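Local coordinates for protein diguanylate cyclase (PDB 6EIB) that catalyses the condensation of two GTP molecules into cyclic di-GMP through its magnesium-dependent GGDEF domain, and takes part in biofilm formation, at residues I34-D39 with L119-S124; S66-H71 with F82-E87; L97-R102 with N153-Y158; Q103-H108 with E115-C120. One frame throughout, in Å; residues are numbered along the deposited sequence. Where two conformers were deposited one is given.

Contact 1 of 4, residues I34-D39 with L119-S124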
# COMPACT_ATOMS: atom_id res chain seq x y z
N ILE A 34 -1.44 0.91 4.95
CA ILE A 34 -1.85 1.42 3.61
C ILE A 34 -2.07 0.27 2.68
O ILE A 34 -1.18 -0.56 2.51
CB ILE A 34 -0.78 2.33 2.95
CG1 ILE A 34 -0.39 3.49 3.87
CG2 ILE A 34 -1.33 2.86 1.59
CD1 ILE A 34 0.98 4.19 3.45
N SER A 35 -3.24 0.24 2.05
CA SER A 35 -3.55 -0.74 1.03
C SER A 35 -3.51 -0.08 -0.33
O SER A 35 -4.11 0.97 -0.50
CB SER A 35 -4.95 -1.34 1.24
OG SER A 35 -5.00 -2.04 2.46
N ILE A 36 -2.78 -0.66 -1.26
CA ILE A 36 -2.58 -0.05 -2.57
C ILE A 36 -2.97 -1.03 -3.63
O ILE A 36 -2.67 -2.20 -3.50
CB ILE A 36 -1.11 0.39 -2.77
CG1 ILE A 36 -0.83 1.61 -1.91
CG2 ILE A 36 -0.83 0.72 -4.25
CD1 ILE A 36 0.65 2.01 -1.86
N ASP A 37 -3.69 -0.57 -4.65
CA ASP A 37 -3.99 -1.43 -5.78
C ASP A 37 -3.66 -0.65 -7.05
O ASP A 37 -4.08 0.49 -7.22
CB ASP A 37 -5.45 -1.90 -5.76
CG ASP A 37 -5.70 -3.06 -6.72
OD1 ASP A 37 -5.18 -4.18 -6.46
OD2 ASP A 37 -6.46 -2.90 -7.69
N ILE A 38 -2.89 -1.28 -7.92
CA ILE A 38 -2.54 -0.68 -9.19
C ILE A 38 -3.74 -0.70 -10.13
O ILE A 38 -4.39 -1.76 -10.30
CB ILE A 38 -1.37 -1.42 -9.81
CG1 ILE A 38 -0.15 -1.33 -8.86
CG2 ILE A 38 -1.07 -0.85 -11.22
CD1 ILE A 38 1.03 -2.21 -9.28
N ASP A 39 -4.03 0.45 -10.74
CA ASP A 39 -5.19 0.56 -11.65
C ASP A 39 -4.87 -0.07 -12.98
O ASP A 39 -3.78 0.13 -13.50
CB ASP A 39 -5.59 2.03 -11.88
CG ASP A 39 -6.17 2.70 -10.63
OD1 ASP A 39 -7.16 2.15 -10.10
OD2 ASP A 39 -5.61 3.76 -10.17
N LEU A 119 -2.50 4.30 -9.36
CA LEU A 119 -2.86 3.38 -8.28
C LEU A 119 -3.89 4.05 -7.41
O LEU A 119 -4.08 5.26 -7.52
CB LEU A 119 -1.59 2.98 -7.48
CG LEU A 119 -0.77 4.03 -6.72
CD1 LEU A 119 -1.39 4.36 -5.35
CD2 LEU A 119 0.66 3.53 -6.55
N CYS A 120 -4.59 3.29 -6.57
CA CYS A 120 -5.45 3.88 -5.54
C CYS A 120 -4.93 3.38 -4.22
O CYS A 120 -4.25 2.36 -4.19
CB CYS A 120 -6.92 3.48 -5.70
SG CYS A 120 -7.69 4.26 -7.15
N ALA A 121 -5.27 4.07 -3.14
CA ALA A 121 -4.78 3.65 -1.83
C ALA A 121 -5.85 3.89 -0.81
O ALA A 121 -6.62 4.86 -0.91
CB ALA A 121 -3.46 4.43 -1.45
N GLY A 122 -5.92 3.00 0.18
CA GLY A 122 -6.80 3.23 1.30
C GLY A 122 -5.91 3.20 2.54
O GLY A 122 -4.96 2.40 2.60
N VAL A 123 -6.24 4.01 3.54
CA VAL A 123 -5.40 4.13 4.75
C VAL A 123 -6.17 3.99 6.06
O VAL A 123 -7.25 4.56 6.23
CB VAL A 123 -4.70 5.49 4.79
CG1 VAL A 123 -3.71 5.54 5.94
CG2 VAL A 123 -4.04 5.80 3.45
N SER A 124 -5.63 3.24 7.01
CA SER A 124 -6.24 3.25 8.31
C SER A 124 -5.14 3.02 9.31
O SER A 124 -3.95 2.99 8.96
CB SER A 124 -7.33 2.17 8.45
OG SER A 124 -8.15 2.40 9.61
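Strands 34-38 and 119-124 run antiparallel in the middle of the domain's sheet, their axes 4.6 Å apart at closest approach. Ile34 pairs with Val123 without hydrogen bonds; its CG2, anti to the backbone N, lies 4.0 Å from Ala121 CB, on the sheet face occupied by Ile36, Ile38 and Leu119. At Ser35 the two chains join in a hydrogen-bonded pair: Ser35 N donates to Gly122 O almost along the C=O axis (2.8 Å, N-H...O 169°), and Gly122 N returns a bond to Ser35 O. That carbonyl also receives the CA-H of Ala121, with Ser35 O to Ala121 CA at 3.1 Å. On the other face, Ser35 OG is hydrogen-bonded to Ser140 of helix 133-148. Ile36 splits its branches between two partners: CG1 meets Ala121 CB, while CG2 packs 3.8 Å from Leu119 CD1, the two chains crossing obliquely. Leu119 reaches there with CG in the crowded position between backbone N and carbonyl carbon (chi1 62°). Asp37 forms the second hydrogen-bonded pair, with Asp37 N 3.0 Å from Cys120 O and Cys120 N 2.9 Å from Asp37 O. Ile38 stands opposite Leu119, and beyond it Asp39 bends back so that OD1 lies 3.7 Å from Cys120 SG, while OD2 accepts from Asn153 N. Asp37 and Ile38, probable magnesium ligands together with Glu80, thus lie toward the C-terminal end of the buried central strand, the arrangement of the metal site in the GGDEF fold.

Contact 2 of 4, residues S66-H71 with F82-E87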
# COMPACT_ATOMS: atom_id res chain seq x y z
N SER A 66 11.89 4.75 -1.38
CA SER A 66 12.32 6.12 -1.66
C SER A 66 11.48 7.14 -0.91
O SER A 66 12.00 8.11 -0.35
CB SER A 66 12.25 6.39 -3.16
OG SER A 66 12.41 7.77 -3.44
N VAL A 67 10.17 6.92 -0.95
CA VAL A 67 9.22 7.83 -0.33
C VAL A 67 9.14 7.65 1.19
O VAL A 67 9.02 8.63 1.92
CB VAL A 67 7.81 7.66 -0.95
CG1 VAL A 67 6.78 8.42 -0.14
CG2 VAL A 67 7.83 8.09 -2.41
N ILE A 68 9.17 6.41 1.66
CA ILE A 68 9.10 6.16 3.10
C ILE A 68 10.50 5.82 3.60
O ILE A 68 10.91 4.65 3.62
CB ILE A 68 8.14 5.00 3.43
CG1 ILE A 68 6.81 5.17 2.68
CG2 ILE A 68 7.95 4.89 4.92
CD1 ILE A 68 5.91 3.95 2.81
N SER A 69 11.22 6.82 4.07
CA SER A 69 12.59 6.58 4.49
C SER A 69 12.60 5.79 5.80
O SER A 69 13.45 4.92 6.00
CB SER A 69 13.36 7.90 4.62
OG SER A 69 12.70 8.78 5.52
N ASP A 70 11.68 6.11 6.71
CA ASP A 70 11.62 5.36 7.97
C ASP A 70 11.13 3.92 7.82
O ASP A 70 10.35 3.58 6.91
CB ASP A 70 10.76 6.07 9.00
CG ASP A 70 11.47 7.23 9.64
OD1 ASP A 70 12.72 7.15 9.80
OD2 ASP A 70 10.79 8.21 10.03
N HIS A 71 11.56 3.10 8.78
CA HIS A 71 11.22 1.68 8.84
C HIS A 71 9.74 1.44 8.56
O HIS A 71 8.88 2.25 8.95
CB HIS A 71 11.60 1.08 10.20
CG HIS A 71 11.45 -0.42 10.27
ND1 HIS A 71 12.24 -1.28 9.52
CD2 HIS A 71 10.59 -1.20 10.97
CE1 HIS A 71 11.87 -2.53 9.77
NE2 HIS A 71 10.88 -2.51 10.65
N PHE A 82 -0.88 -4.19 -2.73
CA PHE A 82 0.18 -4.13 -1.73
C PHE A 82 -0.35 -3.63 -0.44
O PHE A 82 -1.40 -2.95 -0.39
CB PHE A 82 1.33 -3.20 -2.18
CG PHE A 82 2.13 -3.73 -3.31
CD1 PHE A 82 1.69 -3.58 -4.64
CD2 PHE A 82 3.32 -4.40 -3.07
CE1 PHE A 82 2.45 -4.08 -5.70
CE2 PHE A 82 4.07 -4.91 -4.11
CZ PHE A 82 3.64 -4.75 -5.43
N ILE A 83 0.39 -3.94 0.61
CA ILE A 83 0.10 -3.38 1.89
C ILE A 83 1.40 -2.82 2.46
O ILE A 83 2.46 -3.43 2.31
CB ILE A 83 -0.52 -4.46 2.78
CG1 ILE A 83 -0.92 -3.95 4.16
CG2 ILE A 83 0.47 -5.56 2.97
CD1 ILE A 83 -1.77 -5.05 4.91
N ILE A 84 1.31 -1.64 3.07
CA ILE A 84 2.44 -1.06 3.79
C ILE A 84 2.03 -0.86 5.23
O ILE A 84 1.01 -0.23 5.52
CB ILE A 84 2.88 0.26 3.17
CG1 ILE A 84 3.23 0.04 1.70
CG2 ILE A 84 4.12 0.84 3.90
CD1 ILE A 84 3.39 1.33 0.95
N VAL A 85 2.87 -1.36 6.13
CA VAL A 85 2.60 -1.22 7.55
C VAL A 85 3.62 -0.32 8.16
O VAL A 85 4.82 -0.56 8.00
CB VAL A 85 2.63 -2.60 8.25
CG1 VAL A 85 2.51 -2.43 9.80
CG2 VAL A 85 1.51 -3.49 7.68
N LEU A 86 3.16 0.73 8.85
CA LEU A 86 4.09 1.74 9.39
C LEU A 86 4.05 1.79 10.92
O LEU A 86 3.07 2.24 11.50
CB LEU A 86 3.79 3.13 8.84
CG LEU A 86 3.81 3.50 7.35
CD1 LEU A 86 3.20 4.88 7.15
CD2 LEU A 86 5.23 3.60 6.84
N GLU A 87 5.08 1.28 11.58
CA GLU A 87 5.12 1.35 13.06
C GLU A 87 5.30 2.76 13.59
O GLU A 87 5.95 3.60 12.97
CB GLU A 87 6.20 0.44 13.62
CG GLU A 87 5.93 -1.04 13.41
CD GLU A 87 6.86 -1.91 14.28
OE1 GLU A 87 7.86 -2.41 13.73
OE2 GLU A 87 6.60 -2.08 15.50
O HOH W 1 7.54 0.44 10.40
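Apolar contacts between Ile68 and the alternate residues Ile84 and Leu86 form the buried part of this junction. Ile68 is the first residue to leave helical geometry after helix 50-67; its CB points toward strand 81-87 and the side chain meets both partners tip to tip. Its two branches divide the work. CG1, anti to the carbonyl carbon (chi1 -47°), carries CD1 to within 3.8 Å of Ile84 CG2, whereas the shorter branch puts Ile68 CG2 3.6 Å from Leu86 CD2. Leu86 extends from there to Ala94 and Leu97 of helix 91-107, so the helix exit, the strand and the next helix share one hydrophobic layer on this face of the sheet.

The polar contacts lie at the outer end. No direct hydrogen bond joins the segments; instead a water accepts from Glu87 N at 2.9 Å and donates weakly to His71 O at 2.7 Å. Beside this bridge the side chains of His71 and Glu87 run alongside each other in the same direction, with ring and carboxylate planes 60° apart. Glu87 OE1 lies near the ring plane, at its edge, 4.1 Å from His71 CD2, but Glu87 OE2 is engaged in a salt bridge with Arg23. The proximity could still favour a protonated His71 slightly. The chemistry is therefore that of a buried aliphatic contact with a water-bridged margin, where a single water couples the two backbones.

Contact 3 of 4, residues L97-R102 with N153-Y158. With SO4 (sulfate ion), chain G; ACT (acetate ion), chain P; EDO (1,2-ethanediol), chain I.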
# COMPACT_ATOMS: atom_id res chain seq x y z
N LEU A 97 1.97 10.04 3.16
CA LEU A 97 2.89 9.16 2.45
C LEU A 97 2.18 8.45 1.30
O LEU A 97 2.72 8.32 0.19
CB LEU A 97 3.48 8.13 3.40
CG LEU A 97 4.36 8.75 4.48
CD1 LEU A 97 4.75 7.68 5.48
CD2 LEU A 97 5.59 9.48 3.86
N ALA A 98 0.96 8.01 1.57
CA ALA A 98 0.23 7.31 0.53
C ALA A 98 0.01 8.20 -0.67
O ALA A 98 0.17 7.75 -1.81
CB ALA A 98 -1.07 6.79 1.07
N GLU A 99 -0.34 9.47 -0.43
CA GLU A 99 -0.58 10.41 -1.51
C GLU A 99 0.67 10.67 -2.35
O GLU A 99 0.58 10.84 -3.58
CB GLU A 99 -1.10 11.76 -0.97
CG GLU A 99 -2.58 11.80 -0.59
CD GLU A 99 -3.54 11.72 -1.79
OE1 GLU A 99 -3.10 11.64 -2.96
OE2 GLU A 99 -4.76 11.79 -1.57
N GLN A 100 1.82 10.77 -1.67
CA GLN A 100 3.10 10.96 -2.36
C GLN A 100 3.42 9.75 -3.24
O GLN A 100 3.90 9.90 -4.36
CB GLN A 100 4.23 11.19 -1.35
CG GLN A 100 4.16 12.52 -0.62
CD GLN A 100 5.35 12.74 0.30
OE1 GLN A 100 5.88 11.79 0.88
NE2 GLN A 100 5.78 13.99 0.42
N ILE A 101 3.18 8.54 -2.73
CA ILE A 101 3.39 7.36 -3.54
C ILE A 101 2.45 7.38 -4.77
O ILE A 101 2.89 7.08 -5.88
CB ILE A 101 3.13 6.07 -2.72
CG1 ILE A 101 4.18 5.92 -1.63
CG2 ILE A 101 3.09 4.79 -3.61
CD1 ILE A 101 3.72 5.03 -0.50
N ARG A 102 1.17 7.72 -4.56
CA ARG A 102 0.18 7.79 -5.65
C ARG A 102 0.66 8.75 -6.73
O ARG A 102 0.62 8.44 -7.93
CB ARG A 102 -1.19 8.24 -5.13
CG ARG A 102 -2.27 8.32 -6.21
CD ARG A 102 -3.54 9.06 -5.78
NE ARG A 102 -3.30 10.40 -5.27
CZ ARG A 102 -2.94 11.44 -6.02
NH1 ARG A 102 -2.75 11.31 -7.32
NH2 ARG A 102 -2.76 12.61 -5.44
N ASN A 153 -6.46 6.50 -9.70
CA ASN A 153 -5.64 7.60 -9.17
C ASN A 153 -6.34 8.37 -8.03
O ASN A 153 -6.57 9.59 -8.14
CB ASN A 153 -5.24 8.55 -10.29
CG ASN A 153 -4.12 9.49 -9.86
OD1 ASN A 153 -3.28 9.11 -9.02
ND2 ASN A 153 -4.05 10.68 -10.49
N ARG A 154 -6.70 7.64 -6.94
CA ARG A 154 -7.44 8.19 -5.79
C ARG A 154 -6.95 7.60 -4.46
O ARG A 154 -6.59 6.44 -4.38
CB ARG A 154 -8.94 7.91 -5.90
CG ARG A 154 -9.65 8.54 -7.14
CD ARG A 154 -9.71 10.07 -7.00
NE ARG A 154 -10.59 10.70 -7.97
CZ ARG A 154 -10.20 11.08 -9.19
NH1 ARG A 154 -8.94 10.89 -9.57
NH2 ARG A 154 -11.06 11.66 -10.01
N CYS A 155 -6.99 8.42 -3.41
CA CYS A 155 -6.60 8.00 -2.08
C CYS A 155 -7.69 8.34 -1.08
O CYS A 155 -8.30 9.40 -1.16
CB CYS A 155 -5.29 8.66 -1.65
SG CYS A 155 -3.86 7.89 -2.35
N CYS A 156 -7.93 7.43 -0.13
CA CYS A 156 -8.94 7.67 0.90
C CYS A 156 -8.47 7.22 2.27
O CYS A 156 -7.83 6.18 2.42
CB CYS A 156 -10.26 6.96 0.56
SG CYS A 156 -11.34 7.88 -0.54
N ILE A 157 -8.80 8.00 3.29
CA ILE A 157 -8.56 7.53 4.66
C ILE A 157 -9.88 6.95 5.20
O ILE A 157 -10.96 7.48 4.93
CB ILE A 157 -8.06 8.66 5.54
CG1 ILE A 157 -7.65 8.16 6.92
CG2 ILE A 157 -9.10 9.72 5.68
CD1 ILE A 157 -6.89 9.23 7.66
N TYR A 158 -9.82 5.83 5.90
CA TYR A 158 -11.07 5.29 6.46
C TYR A 158 -11.65 6.16 7.55
O TYR A 158 -10.96 6.52 8.50
CB TYR A 158 -10.86 3.88 7.00
CG TYR A 158 -12.12 3.31 7.61
CD1 TYR A 158 -12.42 3.54 8.97
CD2 TYR A 158 -13.00 2.56 6.86
CE1 TYR A 158 -13.57 3.03 9.54
CE2 TYR A 158 -14.16 2.04 7.43
CZ TYR A 158 -14.43 2.29 8.77
OH TYR A 158 -15.57 1.78 9.36
S SO4 G . -18.45 -0.15 8.99
O1 SO4 G . -17.25 -0.31 8.19
O2 SO4 G . -19.11 1.09 8.60
O3 SO4 G . -19.37 -1.27 8.72
O4 SO4 G . -18.08 -0.12 10.40
C ACT P . -2.29 15.18 -8.22
O ACT P . -3.18 15.62 -8.98
OXT ACT P . -2.65 14.95 -7.05
CH3 ACT P . -0.88 14.96 -8.69
C1 EDO I . -6.14 11.36 -13.09
O1 EDO I . -4.98 10.65 -12.67
C2 EDO I . -6.53 10.79 -14.44
O2 EDO I . -7.01 9.46 -14.24
O HOH W 2 -6.65 11.27 -3.63
O HOH W 3 -1.52 7.25 -9.23
O HOH W 4 -2.22 12.77 -10.43
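Helix 97-102 lies over strand 154-157 almost antiparallel to it, with short-segment axes 8.8 Å apart at closest approach and an angle of 171° between their directions. Arg102 and Cys155 carry the contact, the first with Asn153 as its polar partner. CG of Arg102 leaves anti to the backbone N, and a bend at chi3 (55°) brings the guanidinium alongside its own helix. There NE and NH2 grip one oxygen side-on: Glu99 OE1 is 2.6 Å from Arg102 NE in a salt bridge, and Arg102 NH2 donates to the syn lone pair of the same Glu99 OE1. With those two nitrogens held, Arg102 NH1 donates a hydrogen bond to Asn153 OD1 (2.8 Å), meeting the amide oxygen from above its carbonyl plane; the guanidinium and amide planes are 58° apart. A water bridges Arg102 O to the same Asn153 OD1. This is how a helix on one face of the GGDEF domain's sheet reaches the edge strand, 154-157, which pairs with strand 119-125. Between the polar groups Cys155 points toward the helix, its SG 3.6 Å from Arg102 CD and its CB 3.2 Å from Glu99 OE2. Glu99 OE2 accepts from a water that in turn takes the N-H of Cys155. Outside, Arg102 NH2 donates to an acetate ion, probably from the crystallisation liquor, which shares its OXT with Gln103 NE2.

Contact 4 of 4, residues Q103-H108 with E115-C120. With SO4 (sulfate ion), chain F; ACT (acetate ion), chain P; EDO (1,2-ethanediol), chain K.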
# COMPACT_ATOMS: atom_id res chain seq x y z
N GLN A 103 1.10 9.92 -6.29
CA GLN A 103 1.53 10.98 -7.21
C GLN A 103 2.78 10.65 -7.97
O GLN A 103 2.85 10.89 -9.17
CB GLN A 103 1.74 12.28 -6.46
CG GLN A 103 0.48 13.04 -6.16
CD GLN A 103 0.69 14.08 -5.08
OE1 GLN A 103 1.63 13.97 -4.28
NE2 GLN A 103 -0.12 15.14 -5.10
N ARG A 104 3.80 10.14 -7.27
CA ARG A 104 5.04 9.83 -7.97
C ARG A 104 4.90 8.64 -8.91
O ARG A 104 5.57 8.56 -9.94
CB ARG A 104 6.18 9.62 -6.96
CG ARG A 104 6.66 10.95 -6.40
CD ARG A 104 8.03 10.83 -5.76
NE ARG A 104 9.02 10.25 -6.67
CZ ARG A 104 10.15 9.70 -6.24
NH1 ARG A 104 10.41 9.69 -4.94
NH2 ARG A 104 11.00 9.14 -7.09
N PHE A 105 3.99 7.71 -8.57
CA PHE A 105 3.74 6.63 -9.47
C PHE A 105 3.07 7.16 -10.75
O PHE A 105 3.44 6.78 -11.86
CB PHE A 105 2.86 5.58 -8.76
CG PHE A 105 2.71 4.30 -9.51
CD1 PHE A 105 3.75 3.39 -9.59
CD2 PHE A 105 1.49 3.97 -10.08
CE1 PHE A 105 3.59 2.17 -10.25
CE2 PHE A 105 1.31 2.75 -10.75
CZ PHE A 105 2.36 1.86 -10.84
N ALA A 106 2.10 8.05 -10.58
CA ALA A 106 1.35 8.62 -11.70
C ALA A 106 2.27 9.45 -12.59
O ALA A 106 2.02 9.63 -13.79
CB ALA A 106 0.20 9.49 -11.19
N GLU A 107 3.29 10.02 -11.97
CA GLU A 107 4.22 10.90 -12.68
C GLU A 107 5.35 10.15 -13.40
O GLU A 107 6.07 10.74 -14.20
CB GLU A 107 4.83 11.91 -11.71
CG GLU A 107 3.90 13.03 -11.28
CD GLU A 107 4.38 13.71 -10.00
OE1 GLU A 107 5.36 13.22 -9.36
OE2 GLU A 107 3.80 14.76 -9.64
N HIS A 108 5.56 8.88 -13.08
CA HIS A 108 6.66 8.15 -13.70
C HIS A 108 6.25 7.59 -15.07
O HIS A 108 5.26 6.89 -15.19
CB HIS A 108 7.16 7.03 -12.79
CG HIS A 108 8.31 6.28 -13.36
ND1 HIS A 108 9.61 6.73 -13.28
CD2 HIS A 108 8.38 5.07 -13.97
CE1 HIS A 108 10.42 5.86 -13.86
NE2 HIS A 108 9.69 4.84 -14.29
N GLU A 115 4.20 5.33 -21.08
CA GLU A 115 2.87 5.00 -20.58
C GLU A 115 2.72 5.46 -19.14
O GLU A 115 3.66 5.30 -18.34
CB GLU A 115 2.66 3.49 -20.69
CG GLU A 115 1.30 3.00 -20.22
CD GLU A 115 0.24 3.13 -21.30
OE1 GLU A 115 0.56 3.63 -22.41
OE2 GLU A 115 -0.91 2.69 -21.05
N HIS A 116 1.58 6.05 -18.80
CA HIS A 116 1.37 6.42 -17.40
C HIS A 116 0.44 5.43 -16.72
O HIS A 116 -0.55 4.97 -17.30
CB HIS A 116 0.86 7.86 -17.27
CG HIS A 116 1.92 8.89 -17.53
ND1 HIS A 116 2.75 9.37 -16.54
CD2 HIS A 116 2.30 9.49 -18.68
CE1 HIS A 116 3.59 10.24 -17.07
NE2 HIS A 116 3.34 10.34 -18.36
N ILE A 117 0.84 5.01 -15.53
CA ILE A 117 0.09 4.02 -14.75
C ILE A 117 -0.27 4.64 -13.41
O ILE A 117 0.51 5.44 -12.86
CB ILE A 117 0.92 2.73 -14.57
CG1 ILE A 117 1.48 2.27 -15.91
CG2 ILE A 117 0.10 1.58 -13.94
CD1 ILE A 117 2.39 1.04 -15.81
N TYR A 118 -1.42 4.26 -12.85
CA TYR A 118 -1.97 4.90 -11.67
C TYR A 118 -2.30 3.85 -10.59
O TYR A 118 -2.40 2.65 -10.88
CB TYR A 118 -3.23 5.72 -12.04
CG TYR A 118 -3.00 6.72 -13.16
CD1 TYR A 118 -2.55 8.01 -12.87
CD2 TYR A 118 -3.17 6.38 -14.50
CE1 TYR A 118 -2.31 8.94 -13.88
CE2 TYR A 118 -2.89 7.32 -15.54
CZ TYR A 118 -2.47 8.59 -15.20
OH TYR A 118 -2.20 9.55 -16.15
N LEU A 119 -2.50 4.30 -9.36
CA LEU A 119 -2.86 3.38 -8.28
C LEU A 119 -3.89 4.05 -7.41
O LEU A 119 -4.08 5.26 -7.52
CB LEU A 119 -1.59 2.98 -7.48
CG LEU A 119 -0.77 4.03 -6.72
CD1 LEU A 119 -1.39 4.36 -5.35
CD2 LEU A 119 0.66 3.53 -6.55
N CYS A 120 -4.59 3.29 -6.57
CA CYS A 120 -5.45 3.88 -5.54
C CYS A 120 -4.93 3.38 -4.22
O CYS A 120 -4.25 2.36 -4.19
CB CYS A 120 -6.92 3.48 -5.70
SG CYS A 120 -7.69 4.26 -7.15
S SO4 F . 11.25 8.90 -10.86
O1 SO4 F . 11.92 7.93 -11.72
O2 SO4 F . 11.89 10.21 -10.97
O3 SO4 F . 9.87 9.13 -11.27
O4 SO4 F . 11.35 8.38 -9.50
C ACT P . -2.29 15.18 -8.22
O ACT P . -3.18 15.62 -8.98
OXT ACT P . -2.65 14.95 -7.05
CH3 ACT P . -0.88 14.96 -8.69
C1 EDO K . -4.11 3.30 -19.21
O1 EDO K . -4.70 4.37 -18.45
C2 EDO K . -3.43 2.32 -18.25
O2 EDO K . -2.50 3.00 -17.38
O HOH W 5 2.81 6.44 -14.68
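Phe105 is the centre of this contact, its CG anti to the backbone N (chi1 -171°) so that the ring reaches from helix 91-107 to Ile117 and Leu119, where the chain enters strand 119-125. Ring atom CE2 packs 3.6 Å from Ile117 CG2, and CD2 lies 3.7 Å from Leu119 CD2, each partner crossing the phenyl obliquely. Val56 of helix 50-67 packs against both Phe105 and Ile117. Further out, Ala106 CB rests 3.5 Å from Tyr118 CD1, and Ala106 CA directs its hydrogen at Ile117 O. Polar groups tie the last helical turn to the incoming chain. His116 ND1 donates to Ala106 O at 2.9 Å, approaching from above the carbonyl plane with an N-H...O angle of 144°. A water accepts from Ile117 N at 2.6 Å and lies within hydrogen-bonding distance of Phe105 O and His108 O, linking the helix end to the opposite backbone. His108 ND1 donates to a sulfate ion, probably from the crystallisation liquor, that Arg104 NH2 also binds. This is the second half of the beta-alpha-beta crossover from strand 81-87 through helix 91-107 to strand 119-125, which skips over strand 31-38; Ile117 touches Ile38 of the probable magnesium site.

From the N terminus, strand 31-38 enters the sheet first, and its pairing with strand 119-125 in contact 1 closes a loop of nearly eighty residues. Contact 2 is nested inside that loop, joining the end of helix 50-67 to strand 81-87, the other neighbour of strand 31-38. Helix 91-107 follows and serves two contacts: its middle opens contact 3, which closes only at edge strand 154-157, and its end meets residues 115-120 in contact 4, a short loop nested within contact 3. Contacts 1 and 3 cross along the chain, while contacts 1 and 4 share Leu119 and Cys120. Together they join strand 31-38 to 119-125 and set the two helices against strands 81-87, 119-125 and 154-157.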